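Hemolysin-related protein (Vibrio cholerae serotype O1, PDB 6MLT) probably helps anchor Vibrio cholerae biofilms to surfaces as a secreted, metal-binding matrix protein that pairs a beta-propeller with a carbohydrate-binding beta-prism domain. Local coordinates at residues K16-S28 and Y72-L84. Residues are numbered along the deposited sequence; the frame is centred on the assembly and turned at random.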
loop_
_atom_site.group_PDB
_atom_site.type_symbol
_atom_site.label_atom_id
_atom_site.label_comp_id
_atom_site.label_asym_id
_atom_site.label_seq_id
_atom_site.Cartn_x
_atom_site.Cartn_y
_atom_site.Cartn_z
ATOM N N LYS A 16 -24.923 -4.419 12.492
ATOM C CA LYS A 16 -24.948 -3.082 13.070
ATOM C C LYS A 16 -26.127 -2.277 12.537
ATOM O O LYS A 16 -26.919 -1.743 13.320
ATOM C CB LYS A 16 -23.632 -2.364 12.774
ATOM C CG LYS A 16 -23.529 -0.964 13.354
ATOM C CD LYS A 16 -22.141 -0.394 13.094
ATOM C CE LYS A 16 -21.962 0.986 13.690
ATOM N NZ LYS A 16 -20.526 1.376 13.685
ATOM N N TRP A 17 -26.244 -2.168 11.215
ATOM C CA TRP A 17 -27.453 -1.649 10.588
ATOM C C TRP A 17 -27.487 -2.121 9.142
ATOM O O TRP A 17 -26.500 -2.631 8.610
ATOM C CB TRP A 17 -27.547 -0.114 10.662
ATOM C CG TRP A 17 -26.384 0.704 10.094
ATOM C CD1 TRP A 17 -25.434 1.366 10.815
ATOM C CD2 TRP A 17 -26.095 0.985 8.709
ATOM N NE1 TRP A 17 -24.570 2.026 9.978
ATOM C CE2 TRP A 17 -24.948 1.807 8.680
ATOM C CE3 TRP A 17 -26.687 0.614 7.498
ATOM C CZ2 TRP A 17 -24.387 2.275 7.487
ATOM C CZ3 TRP A 17 -26.126 1.071 6.311
ATOM C CH2 TRP A 17 -24.986 1.890 6.315
ATOM N N SER A 18 -28.649 -1.945 8.511
ATOM C CA SER A 18 -28.801 -2.232 7.094
ATOM C C SER A 18 -29.683 -1.167 6.465
ATOM O O SER A 18 -30.502 -0.534 7.142
ATOM C CB SER A 18 -29.399 -3.630 6.849
ATOM O OG SER A 18 -30.738 -3.702 7.292
ATOM N N TRP A 19 -29.482 -0.960 5.170
ATOM C CA TRP A 19 -30.311 -0.086 4.356
ATOM C C TRP A 19 -30.818 -0.900 3.177
ATOM O O TRP A 19 -30.031 -1.569 2.500
ATOM C CB TRP A 19 -29.519 1.136 3.868
ATOM C CG TRP A 19 -30.298 2.052 2.981
ATOM C CD1 TRP A 19 -30.941 3.201 3.346
ATOM C CD2 TRP A 19 -30.532 1.895 1.575
ATOM N NE1 TRP A 19 -31.560 3.762 2.258
ATOM C CE2 TRP A 19 -31.320 2.982 1.159
ATOM C CE3 TRP A 19 -30.145 0.940 0.629
ATOM C CZ2 TRP A 19 -31.738 3.140 -0.160
ATOM C CZ3 TRP A 19 -30.565 1.093 -0.679
ATOM C CH2 TRP A 19 -31.352 2.187 -1.062
ATOM N N SER A 20 -32.124 -0.849 2.933
ATOM C CA SER A 20 -32.704 -1.611 1.833
ATOM C C SER A 20 -33.818 -0.881 1.109
ATOM O O SER A 20 -34.300 -1.392 0.093
ATOM C CB SER A 20 -33.242 -2.954 2.341
ATOM O OG SER A 20 -32.185 -3.759 2.837
ATOM N N THR A 21 -34.236 0.288 1.576
ATOM C CA THR A 21 -35.371 0.967 0.975
ATOM C C THR A 21 -35.302 2.450 1.300
ATOM O O THR A 21 -34.585 2.874 2.209
ATOM C CB THR A 21 -36.696 0.380 1.466
ATOM O OG1 THR A 21 -37.779 1.101 0.869
ATOM C CG2 THR A 21 -36.793 0.474 2.985
ATOM N N SER A 22 -36.083 3.226 0.555
ATOM C CA SER A 22 -36.081 4.674 0.681
ATOM C C SER A 22 -37.417 5.203 0.188
ATOM O O SER A 22 -38.070 4.579 -0.650
ATOM C CB SER A 22 -34.934 5.294 -0.125
ATOM O OG SER A 22 -34.990 6.712 -0.114
ATOM N N VAL A 23 -37.820 6.356 0.724
ATOM C CA VAL A 23 -38.954 7.071 0.153
ATOM C C VAL A 23 -38.566 7.788 -1.132
ATOM O O VAL A 23 -39.443 8.130 -1.933
ATOM C CB VAL A 23 -39.540 8.078 1.155
ATOM C CG1 VAL A 23 -39.971 7.361 2.425
ATOM C CG2 VAL A 23 -38.534 9.178 1.463
ATOM N N PHE A 24 -37.275 8.026 -1.352
ATOM C CA PHE A 24 -36.786 8.583 -2.609
ATOM C C PHE A 24 -36.454 7.424 -3.541
ATOM O O PHE A 24 -35.499 6.678 -3.295
ATOM C CB PHE A 24 -35.568 9.468 -2.365
ATOM C CG PHE A 24 -34.987 10.054 -3.615
ATOM C CD1 PHE A 24 -35.631 11.084 -4.270
ATOM C CD2 PHE A 24 -33.792 9.578 -4.129
ATOM C CE1 PHE A 24 -35.100 11.627 -5.423
ATOM C CE2 PHE A 24 -33.254 10.119 -5.289
ATOM C CZ PHE A 24 -33.911 11.144 -5.930
ATOM N N HIS A 25 -37.247 7.269 -4.604
ATOM C CA HIS A 25 -37.093 6.194 -5.577
ATOM C C HIS A 25 -36.973 4.848 -4.871
ATOM O O HIS A 25 -35.900 4.227 -4.878
ATOM C CB HIS A 25 -35.882 6.456 -6.474
ATOM C CG HIS A 25 -36.124 7.518 -7.502
ATOM N ND1 HIS A 25 -36.836 7.284 -8.658
ATOM C CD2 HIS A 25 -35.771 8.824 -7.534
ATOM C CE1 HIS A 25 -36.903 8.400 -9.364
ATOM N NE2 HIS A 25 -36.263 9.349 -8.706
ATOM N N PRO A 26 -38.056 4.362 -4.256
ATOM C CA PRO A 26 -37.969 3.082 -3.534
ATOM C C PRO A 26 -37.563 1.921 -4.422
ATOM O O PRO A 26 -36.996 0.944 -3.918
ATOM C CB PRO A 26 -39.387 2.898 -2.966
ATOM C CG PRO A 26 -40.259 3.794 -3.767
ATOM C CD PRO A 26 -39.397 4.962 -4.167
ATOM N N GLU A 27 -37.830 1.995 -5.728
ATOM C CA GLU A 27 -37.456 0.912 -6.629
ATOM C C GLU A 27 -35.948 0.813 -6.832
ATOM O O GLU A 27 -35.466 -0.238 -7.270
ATOM C CB GLU A 27 -38.138 1.091 -7.985
ATOM C CG GLU A 27 -37.503 2.137 -8.915
ATOM C CD GLU A 27 -37.728 3.581 -8.456
ATOM O OE1 GLU A 27 -38.492 3.810 -7.492
ATOM O OE2 GLU A 27 -37.131 4.492 -9.073
ATOM N N SER A 28 -35.198 1.878 -6.552
ATOM C CA SER A 28 -33.751 1.903 -6.772
ATOM C C SER A 28 -33.092 1.473 -5.470
ATOM O O SER A 28 -32.723 2.299 -4.634
ATOM C CB SER A 28 -33.294 3.289 -7.208
ATOM O OG SER A 28 -31.894 3.326 -7.432
ATOM N N TYR A 72 -28.648 6.044 -8.640
ATOM C CA TYR A 72 -28.640 7.233 -7.794
ATOM C C TYR A 72 -27.535 7.132 -6.756
ATOM O O TYR A 72 -27.381 6.095 -6.108
ATOM C CB TYR A 72 -29.987 7.432 -7.094
ATOM C CG TYR A 72 -31.073 7.893 -8.034
ATOM C CD1 TYR A 72 -31.108 9.205 -8.490
ATOM C CD2 TYR A 72 -32.051 7.013 -8.488
ATOM C CE1 TYR A 72 -32.090 9.629 -9.366
ATOM C CE2 TYR A 72 -33.042 7.434 -9.365
ATOM C CZ TYR A 72 -33.053 8.739 -9.799
ATOM O OH TYR A 72 -34.028 9.157 -10.669
ATOM N N ILE A 73 -26.781 8.217 -6.592
ATOM C CA ILE A 73 -25.834 8.318 -5.488
ATOM C C ILE A 73 -26.606 8.562 -4.202
ATOM O O ILE A 73 -27.465 9.451 -4.138
ATOM C CB ILE A 73 -24.824 9.448 -5.732
ATOM C CG1 ILE A 73 -24.109 9.253 -7.068
ATOM C CG2 ILE A 73 -23.813 9.512 -4.592
ATOM C CD1 ILE A 73 -23.247 10.457 -7.481
ATOM N N ARG A 74 -26.297 7.781 -3.171
ATOM C CA ARG A 74 -26.934 7.919 -1.871
ATOM C C ARG A 74 -25.873 7.941 -0.782
ATOM O O ARG A 74 -24.909 7.173 -0.830
ATOM C CB ARG A 74 -27.907 6.770 -1.592
ATOM C CG ARG A 74 -29.032 6.611 -2.599
ATOM C CD ARG A 74 -30.051 5.601 -2.068
ATOM N NE ARG A 74 -31.059 5.192 -3.050
ATOM C CZ ARG A 74 -32.314 5.631 -3.092
ATOM N NH1 ARG A 74 -32.753 6.534 -2.225
ATOM N NH2 ARG A 74 -33.143 5.166 -4.017
ATOM N N ALA A 75 -26.066 8.813 0.201
ATOM C CA ALA A 75 -25.196 8.899 1.366
ATOM C C ALA A 75 -25.927 8.346 2.582
ATOM O O ALA A 75 -27.028 8.805 2.911
ATOM C CB ALA A 75 -24.762 10.342 1.624
ATOM N N LEU A 76 -25.304 7.382 3.256
ATOM C CA LEU A 76 -25.896 6.686 4.396
ATOM C C LEU A 76 -25.112 6.985 5.667
ATOM O O LEU A 76 -23.881 6.871 5.685
ATOM C CB LEU A 76 -25.918 5.178 4.156
ATOM C CG LEU A 76 -26.527 4.736 2.827
ATOM C CD1 LEU A 76 -26.494 3.215 2.696
ATOM C CD2 LEU A 76 -27.948 5.268 2.699
ATOM N N SER A 77 -25.827 7.331 6.734
ATOM C CA SER A 77 -25.178 7.673 7.992
ATOM C C SER A 77 -24.434 6.474 8.564
ATOM O O SER A 77 -24.986 5.375 8.663
ATOM C CB SER A 77 -26.216 8.160 9.002
ATOM O OG SER A 77 -25.604 8.400 10.257
ATOM N N GLY A 78 -23.181 6.691 8.969
ATOM C CA GLY A 78 -22.438 5.629 9.627
ATOM C C GLY A 78 -23.066 5.166 10.925
ATOM O O GLY A 78 -22.821 4.034 11.356
ATOM N N VAL A 79 -23.871 6.018 11.557
ATOM C CA VAL A 79 -24.483 5.684 12.841
ATOM C C VAL A 79 -25.544 4.604 12.668
ATOM O O VAL A 79 -25.527 3.574 13.356
ATOM C CB VAL A 79 -25.082 6.949 13.487
ATOM C CG1 VAL A 79 -25.848 6.607 14.770
ATOM C CG2 VAL A 79 -23.995 7.967 13.777
ATOM N N ASP A 80 -26.498 4.829 11.766
ATOM C CA ASP A 80 -27.668 3.969 11.700
ATOM C C ASP A 80 -28.130 3.652 10.289
ATOM O O ASP A 80 -29.170 3.005 10.139
ATOM C CB ASP A 80 -28.828 4.611 12.476
ATOM C CG ASP A 80 -29.143 6.015 11.995
ATOM O OD1 ASP A 80 -28.658 6.412 10.911
ATOM O OD2 ASP A 80 -29.869 6.727 12.710
ATOM N N GLY A 81 -27.409 4.080 9.256
ATOM C CA GLY A 81 -27.801 3.795 7.893
ATOM C C GLY A 81 -28.871 4.698 7.328
ATOM O O GLY A 81 -29.293 4.485 6.184
ATOM N N SER A 82 -29.336 5.683 8.086
ATOM C CA SER A 82 -30.324 6.618 7.570
ATOM C C SER A 82 -29.720 7.476 6.463
ATOM O O SER A 82 -28.514 7.732 6.423
ATOM C CB SER A 82 -30.861 7.509 8.693
ATOM O OG SER A 82 -29.828 8.297 9.262
ATOM N N GLU A 83 -30.572 7.914 5.543
ATOM C CA GLU A 83 -30.095 8.689 4.410
ATOM C C GLU A 83 -29.855 10.134 4.830
ATOM O O GLU A 83 -30.730 10.778 5.419
ATOM C CB GLU A 83 -31.093 8.610 3.261
ATOM C CG GLU A 83 -30.973 7.314 2.491
ATOM C CD GLU A 83 -32.104 7.120 1.509
ATOM O OE1 GLU A 83 -33.112 6.496 1.894
ATOM O OE2 GLU A 83 -31.979 7.597 0.359
ATOM N N LEU A 84 -28.650 10.631 4.547
ATOM C CA LEU A 84 -28.247 11.967 4.971
ATOM C C LEU A 84 -28.743 13.066 4.046
ATOM O O LEU A 84 -28.816 14.225 4.471
ATOM C CB LEU A 84 -26.718 12.055 5.048
ATOM C CG LEU A 84 -26.054 11.169 6.101
ATOM C CD1 LEU A 84 -24.555 11.176 5.913
ATOM C CD2 LEU A 84 -26.423 11.661 7.494
HETATM O O HOH W 1 -36.140 7.495 2.955
#
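Trp17 and Trp19 reach from strand 16-19 toward strand 72-76 and the turn after it; the two strand axes run nearly antiparallel, at 157°, but stay 10.2 Å apart, so side chains rather than backbone pairing join them. Trp17 lies flat on the turn: Gly81 CA sits over the face of its six-membered ring, 3.3 Å from the centroid, a CH-pi contact this close because Gly81 has no CB to collide with the ring. At the ring edge, NE1 of Trp17 donates to Gly78 O at 3.0 Å, meeting that oxygen from above its carbonyl plane. Trp19 extends with CG anti to its backbone N (chi1 178°), which puts Leu76 CD2 over one face of the indole and Glu83 OE1 at its edge, where NE1 points almost straight at it (3.2 Å) from above the carboxylate plane. Ser22 OG takes the syn lone pair of the same Glu83 OE1 at 2.8 Å, while Glu83 OE2 holds Arg74 NH1 in a salt bridge and also hydrogen-bonds to Tyr87 OH. The extended Arg74 crosses Trp19 at about a right angle, with CZ2 over one face of its guanidinium, and grips Phe24 O end-on with NH1 and NH2; NH2 also bonds Ser28 O, at 3.0 Å, so one guanidinium holds the carbonyls at both ends of residues 24-28. Beyond it, the edge of Phe24 meets the face of Tyr72 with planes at 73°, and His25 stacks offset on Tyr72, centroids 4.3 Å apart; Glu27 OE2 accepts from His25 ND1, which, with the stack, helps set the imidazole's rotation. The contact joins two antiparallel sheets: edge strand 13-19 pairs with 553-559, with a classic bulge at Lys16 and Trp17 opposite Val556, whereas 71-76 lies between 56-63 and 93-94, and Gly78 N hydrogen-bonds to the side chain of Asp56, a calcium ligand.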